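Local coordinates for reticulocyte binding protein (Streptococcus agalactiae COH1, PDB 3FAW), which is a cell-wall-anchored pullulanase of group B Streptococcus that probably hydrolyses the alpha-1,6 branch linkages of pullulan and related alpha-glucans, at residues 601-606 with 806-811; 626-631 with 651-656. All coordinates share one frame; numbering follows the deposited sequence.

Contact 1 (601-606 with 806-811)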
loop_
_atom_site.group_PDB
_atom_site.type_symbol
_atom_site.label_atom_id
_atom_site.label_comp_id
_atom_site.label_asym_id
_atom_site.label_seq_id
_atom_site.Cartn_x
_atom_site.Cartn_y
_atom_site.Cartn_z
ATOM N N LEU A 601 10.998 3.143 -23.544
ATOM C CA LEU A 601 11.036 3.043 -22.083
ATOM C C LEU A 601 11.788 4.227 -21.475
ATOM O O LEU A 601 11.347 4.816 -20.485
ATOM C CB LEU A 601 11.692 1.720 -21.665
ATOM C CG LEU A 601 11.629 1.314 -20.190
ATOM C CD1 LEU A 601 11.845 -0.186 -20.058
ATOM C CD2 LEU A 601 12.648 2.071 -19.350
ATOM N N ARG A 602 12.915 4.580 -22.087
ATOM C CA ARG A 602 13.741 5.685 -21.608
ATOM C C ARG A 602 13.026 7.033 -21.714
ATOM O O ARG A 602 13.224 7.906 -20.869
ATOM C CB ARG A 602 15.080 5.715 -22.352
ATOM C CG ARG A 602 16.020 4.597 -21.924
ATOM C CD ARG A 602 17.398 4.710 -22.577
ATOM N NE ARG A 602 17.446 4.139 -23.923
ATOM C CZ ARG A 602 18.155 3.068 -24.296
ATOM N NH1 ARG A 602 18.904 2.386 -23.436
ATOM N NH2 ARG A 602 18.113 2.668 -25.560
ATOM N N LEU A 603 12.193 7.196 -22.740
ATOM C CA LEU A 603 11.355 8.389 -22.863
ATOM C C LEU A 603 10.397 8.516 -21.683
ATOM O O LEU A 603 10.236 9.601 -21.132
ATOM C CB LEU A 603 10.560 8.376 -24.172
ATOM C CG LEU A 603 11.359 8.467 -25.476
ATOM C CD1 LEU A 603 10.397 8.592 -26.649
ATOM C CD2 LEU A 603 12.354 9.625 -25.457
ATOM N N GLY A 604 9.772 7.405 -21.304
ATOM C CA GLY A 604 8.885 7.358 -20.142
ATOM C C GLY A 604 9.563 7.770 -18.849
ATOM O O GLY A 604 8.998 8.530 -18.063
ATOM N N ASN A 605 10.780 7.268 -18.630
ATOM C CA ASN A 605 11.550 7.597 -17.429
ATOM C C ASN A 605 11.990 9.060 -17.404
ATOM O O ASN A 605 12.020 9.682 -16.342
ATOM C CB ASN A 605 12.766 6.671 -17.283
ATOM C CG ASN A 605 12.383 5.245 -16.894
ATOM O OD1 ASN A 605 11.200 4.913 -16.749
ATOM N ND2 ASN A 605 13.393 4.393 -16.723
ATOM N N VAL A 606 12.329 9.606 -18.569
ATOM C CA VAL A 606 12.644 11.031 -18.683
ATOM C C VAL A 606 11.471 11.887 -18.207
ATOM O O VAL A 606 11.650 12.809 -17.407
ATOM C CB VAL A 606 12.990 11.432 -20.133
ATOM C CG1 VAL A 606 12.985 12.944 -20.285
ATOM C CG2 VAL A 606 14.336 10.858 -20.542
ATOM N N LEU A 806 12.189 8.839 -31.350
ATOM C CA LEU A 806 12.355 8.146 -30.069
ATOM C C LEU A 806 13.584 8.626 -29.281
ATOM O O LEU A 806 14.382 7.817 -28.796
ATOM C CB LEU A 806 12.416 6.632 -30.299
ATOM C CG LEU A 806 11.259 6.042 -31.114
ATOM C CD1 LEU A 806 11.313 4.524 -31.080
ATOM C CD2 LEU A 806 9.908 6.539 -30.597
ATOM N N THR A 807 13.716 9.944 -29.157
ATOM C CA THR A 807 14.877 10.563 -28.512
ATOM C C THR A 807 14.443 11.648 -27.523
ATOM O O THR A 807 13.521 12.422 -27.800
ATOM C CB THR A 807 15.831 11.188 -29.559
ATOM O OG1 THR A 807 16.270 10.175 -30.475
ATOM C CG2 THR A 807 17.047 11.832 -28.893
ATOM N N ALA A 808 15.108 11.684 -26.368
ATOM C CA ALA A 808 14.899 12.738 -25.374
ATOM C C ALA A 808 16.138 13.624 -25.302
ATOM O O ALA A 808 17.254 13.118 -25.216
ATOM C CB ALA A 808 14.598 12.129 -24.004
ATOM N N ILE A 809 15.936 14.940 -25.348
ATOM C CA ILE A 809 17.030 15.903 -25.213
ATOM C C ILE A 809 16.753 16.887 -24.074
ATOM O O ILE A 809 15.669 17.461 -23.997
ATOM C CB ILE A 809 17.258 16.714 -26.515
ATOM C CG1 ILE A 809 17.385 15.794 -27.737
ATOM C CG2 ILE A 809 18.514 17.565 -26.391
ATOM C CD1 ILE A 809 18.617 14.922 -27.728
ATOM N N VAL A 810 17.731 17.080 -23.192
ATOM C CA VAL A 810 17.633 18.117 -22.162
ATOM C C VAL A 810 18.785 19.106 -22.318
ATOM O O VAL A 810 19.953 18.707 -22.376
ATOM C CB VAL A 810 17.629 17.548 -20.724
ATOM C CG1 VAL A 810 17.561 18.685 -19.705
ATOM C CG2 VAL A 810 16.461 16.593 -20.524
ATOM N N ILE A 811 18.438 20.390 -22.398
ATOM C CA ILE A 811 19.419 21.471 -22.493
ATOM C C ILE A 811 19.393 22.317 -21.219
ATOM O O ILE A 811 18.328 22.570 -20.658
ATOM C CB ILE A 811 19.147 22.388 -23.711
ATOM C CG1 ILE A 811 19.069 21.565 -25.001
ATOM C CG2 ILE A 811 20.239 23.436 -23.841
ATOM C CD1 ILE A 811 18.829 22.397 -26.257
#
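With CG anti to the carbonyl carbon (chi1 -66°), Leu603 of helix 590-609 leans toward residues 806-808, where CD1 and CD2 touch successive parts of the backbone. CD1 reaches back to Leu806, 4.0 Å from Leu806 CA, while CD2 lies against the Thr807-Ala808 peptide, 3.6 Å from Ala808 N. In Val606, one turn further along the helix, CG1 is anti to the backbone N (chi1 167°), which puts CG2 anti to the carbonyl carbon, beside the backbone N, 3.7 Å from Ala808 CB. Leu603 CD2 meets the same CB at 3.7 Å, so the alanine methyl meets both branched side chains. A small residue suits this place, since helix and strand axes come within 8.2 Å. Leu806, in a left-handed backbone conformation, forms with Thr807 a G1 beta bulge facing Asn754. The contact joins a helix of the TIM barrel, between its seventh and eighth strands, to the C-terminal beta domain; Val751 and Val753 of neighbouring strand 748-754 extend the apolar surface. With no hydrogen bond crossing between the segments, the buried contact rests on van der Waals packing of methyls against the alanine and the strand backbone.

Contact 2 (626-631 with 651-656)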
loop_
_atom_site.group_PDB
_atom_site.type_symbol
_atom_site.label_atom_id
_atom_site.label_comp_id
_atom_site.label_asym_id
_atom_site.label_seq_id
_atom_site.Cartn_x
_atom_site.Cartn_y
_atom_site.Cartn_z
ATOM N N THR A 626 10.987 -7.609 -16.943
ATOM C CA THR A 626 9.952 -8.344 -17.671
ATOM C C THR A 626 9.369 -9.478 -16.832
ATOM O O THR A 626 10.049 -10.038 -15.959
ATOM C CB THR A 626 10.503 -8.940 -18.995
ATOM O OG1 THR A 626 9.425 -9.501 -19.757
ATOM C CG2 THR A 626 11.538 -10.018 -18.712
ATOM N N LYS A 627 8.112 -9.812 -17.120
ATOM C CA LYS A 627 7.420 -10.935 -16.485
ATOM C C LYS A 627 6.876 -11.902 -17.541
ATOM O O LYS A 627 5.732 -12.357 -17.454
ATOM C CB LYS A 627 6.288 -10.424 -15.583
ATOM C CG LYS A 627 6.776 -9.576 -14.418
ATOM C CD LYS A 627 5.641 -9.116 -13.508
ATOM C CE LYS A 627 6.187 -8.279 -12.354
ATOM N NZ LYS A 627 5.131 -7.639 -11.518
ATOM N N ARG A 628 7.715 -12.220 -18.528
ATOM C CA ARG A 628 7.344 -13.126 -19.614
ATOM C C ARG A 628 7.255 -14.562 -19.094
ATOM O O ARG A 628 8.107 -14.999 -18.322
ATOM C CB ARG A 628 8.362 -13.053 -20.763
ATOM C CG ARG A 628 7.844 -13.638 -22.088
ATOM C CD ARG A 628 8.962 -14.150 -22.987
ATOM N NE ARG A 628 9.701 -13.085 -23.668
ATOM C CZ ARG A 628 9.816 -12.932 -24.990
ATOM N NH1 ARG A 628 9.237 -13.768 -25.846
ATOM N NH2 ARG A 628 10.528 -11.918 -25.467
ATOM N N LEU A 629 6.221 -15.281 -19.526
ATOM C CA LEU A 629 5.981 -16.655 -19.090
ATOM C C LEU A 629 6.781 -17.631 -19.959
ATOM O O LEU A 629 6.290 -18.119 -20.983
ATOM C CB LEU A 629 4.480 -16.968 -19.149
ATOM C CG LEU A 629 3.976 -18.264 -18.506
ATOM C CD1 LEU A 629 4.132 -18.229 -16.990
ATOM C CD2 LEU A 629 2.524 -18.503 -18.890
ATOM N N LEU A 630 8.017 -17.901 -19.541
ATOM C CA LEU A 630 8.908 -18.841 -20.233
ATOM C C LEU A 630 8.629 -20.290 -19.823
ATOM O O LEU A 630 9.529 -21.007 -19.371
ATOM C CB LEU A 630 10.376 -18.495 -19.950
ATOM C CG LEU A 630 10.864 -17.116 -20.396
ATOM C CD1 LEU A 630 12.289 -16.877 -19.912
ATOM C CD2 LEU A 630 10.788 -16.979 -21.908
ATOM N N ASN A 631 7.379 -20.711 -19.997
ATOM C CA ASN A 631 6.946 -22.071 -19.695
ATOM C C ASN A 631 6.749 -22.833 -21.006
ATOM O O ASN A 631 6.026 -22.352 -21.881
ATOM C CB ASN A 631 5.635 -22.029 -18.907
ATOM C CG ASN A 631 5.230 -23.385 -18.356
ATOM O OD1 ASN A 631 4.985 -24.329 -19.109
ATOM N ND2 ASN A 631 5.138 -23.483 -17.034
ATOM N N GLU A 651 0.517 -10.607 -29.626
ATOM C CA GLU A 651 0.304 -11.362 -30.861
ATOM C C GLU A 651 1.558 -11.501 -31.732
ATOM O O GLU A 651 1.731 -12.517 -32.399
ATOM C CB GLU A 651 -0.830 -10.728 -31.689
ATOM C CG GLU A 651 -2.245 -11.021 -31.172
ATOM C CD GLU A 651 -2.701 -10.099 -30.043
ATOM O OE1 GLU A 651 -1.914 -9.232 -29.597
ATOM O OE2 GLU A 651 -3.860 -10.248 -29.597
ATOM N N ALA A 652 2.428 -10.492 -31.710
ATOM C CA ALA A 652 3.614 -10.457 -32.576
ATOM C C ALA A 652 4.737 -11.388 -32.119
ATOM O O ALA A 652 5.676 -11.641 -32.875
ATOM C CB ALA A 652 4.143 -9.025 -32.685
ATOM N N VAL A 653 4.655 -11.881 -30.885
ATOM C CA VAL A 653 5.683 -12.771 -30.341
ATOM C C VAL A 653 5.496 -14.204 -30.848
ATOM O O VAL A 653 4.389 -14.746 -30.809
ATOM C CB VAL A 653 5.687 -12.756 -28.794
ATOM C CG1 VAL A 653 6.670 -13.787 -28.249
ATOM C CG2 VAL A 653 6.028 -11.364 -28.280
ATOM N N LYS A 654 6.591 -14.805 -31.315
ATOM C CA LYS A 654 6.566 -16.150 -31.889
ATOM C C LYS A 654 6.717 -17.227 -30.812
ATOM O O LYS A 654 5.906 -18.154 -30.732
ATOM C CB LYS A 654 7.681 -16.306 -32.927
ATOM C CG LYS A 654 7.592 -15.330 -34.091
ATOM C CD LYS A 654 8.623 -15.655 -35.164
ATOM C CE LYS A 654 8.530 -14.700 -36.341
ATOM N NZ LYS A 654 8.962 -13.325 -35.978
ATOM N N GLU A 655 7.767 -17.102 -30.002
ATOM C CA GLU A 655 8.028 -18.037 -28.909
ATOM C C GLU A 655 7.804 -17.369 -27.540
ATOM O O GLU A 655 8.357 -16.302 -27.263
ATOM C CB GLU A 655 9.444 -18.617 -29.033
ATOM C CG GLU A 655 9.608 -19.533 -30.257
ATOM C CD GLU A 655 10.989 -20.161 -30.391
ATOM O OE1 GLU A 655 11.845 -19.963 -29.501
ATOM O OE2 GLU A 655 11.217 -20.865 -31.399
ATOM N N TYR A 656 6.981 -18.011 -26.707
ATOM C CA TYR A 656 6.584 -17.506 -25.380
ATOM C C TYR A 656 5.872 -16.149 -25.452
ATOM O O TYR A 656 6.437 -15.133 -25.046
ATOM C CB TYR A 656 7.791 -17.409 -24.439
ATOM C CG TYR A 656 8.561 -18.697 -24.248
ATOM C CD1 TYR A 656 7.961 -19.815 -23.676
ATOM C CD2 TYR A 656 9.900 -18.786 -24.619
ATOM C CE1 TYR A 656 8.676 -20.991 -23.486
ATOM C CE2 TYR A 656 10.621 -19.957 -24.435
ATOM C CZ TYR A 656 10.006 -21.055 -23.869
ATOM O OH TYR A 656 10.718 -22.217 -23.685
#
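The Tyr656 ring carries Leu630 CA over one face, 3.7 Å above the plane and offset toward the rim, a CH-pi contact; at its edge, in plane, Asn631 O lies 3.4 Å from Tyr656 CE1. Residues 628-631 run through two successive inverse gamma turns, centred on Leu629 and Leu630 and closed by weak hydrogen bonds, which bring Leu630 CA and Asn631 O to the ring, in the loop after the eighth strand of the TIM barrel. The other flat group, the Arg628 guanidinium, stands 87° from the ring plane. At its edge, near its plane, Glu655 O is 3.0 Å from Arg628 NH1. The same nitrogen donates to Tyr656 O at 3.2 Å in a bent hydrogen bond (140° at the hydrogen), the donor sitting above the carbonyl plane. A long arginine with CG anti to its backbone N suits this role: its aliphatic part runs past Tyr656, CD 3.8 Å from Tyr656 CB, before its charged end meets main-chain oxygens. Asp589 forms a weak, long ion pair with Arg628 NH2. Val653 CG1 lies obliquely to the guanidinium, 3.5 Å from Arg628 NH1. Leu630, crossing the tyrosine at about a right angle, brings CD2 to 3.4 Å from Tyr656 CD2.

In the fold
Helix 590-609 links the two sites: its second half supplies one side of contact 1, while Pro590 at its start touches Arg628 and Val653 of contact 2. The chain then passes through barrel strand 614-618 into the loop of residues 626-631. The contact centres are about 27 Å apart and the nearest atoms about 8 Å apart, so they do not touch. Contact 1 packs the barrel's flank against the C-terminal domain; contact 2 ties together loops beyond the last barrel strand, on the side where enzymes of the alpha-amylase family generally place their active site. Asn631 ND2 also hydrogen-bonds to the backbone oxygen of Tyr335, in the same loop region as the calcium ligands Asn340 and Tyr342.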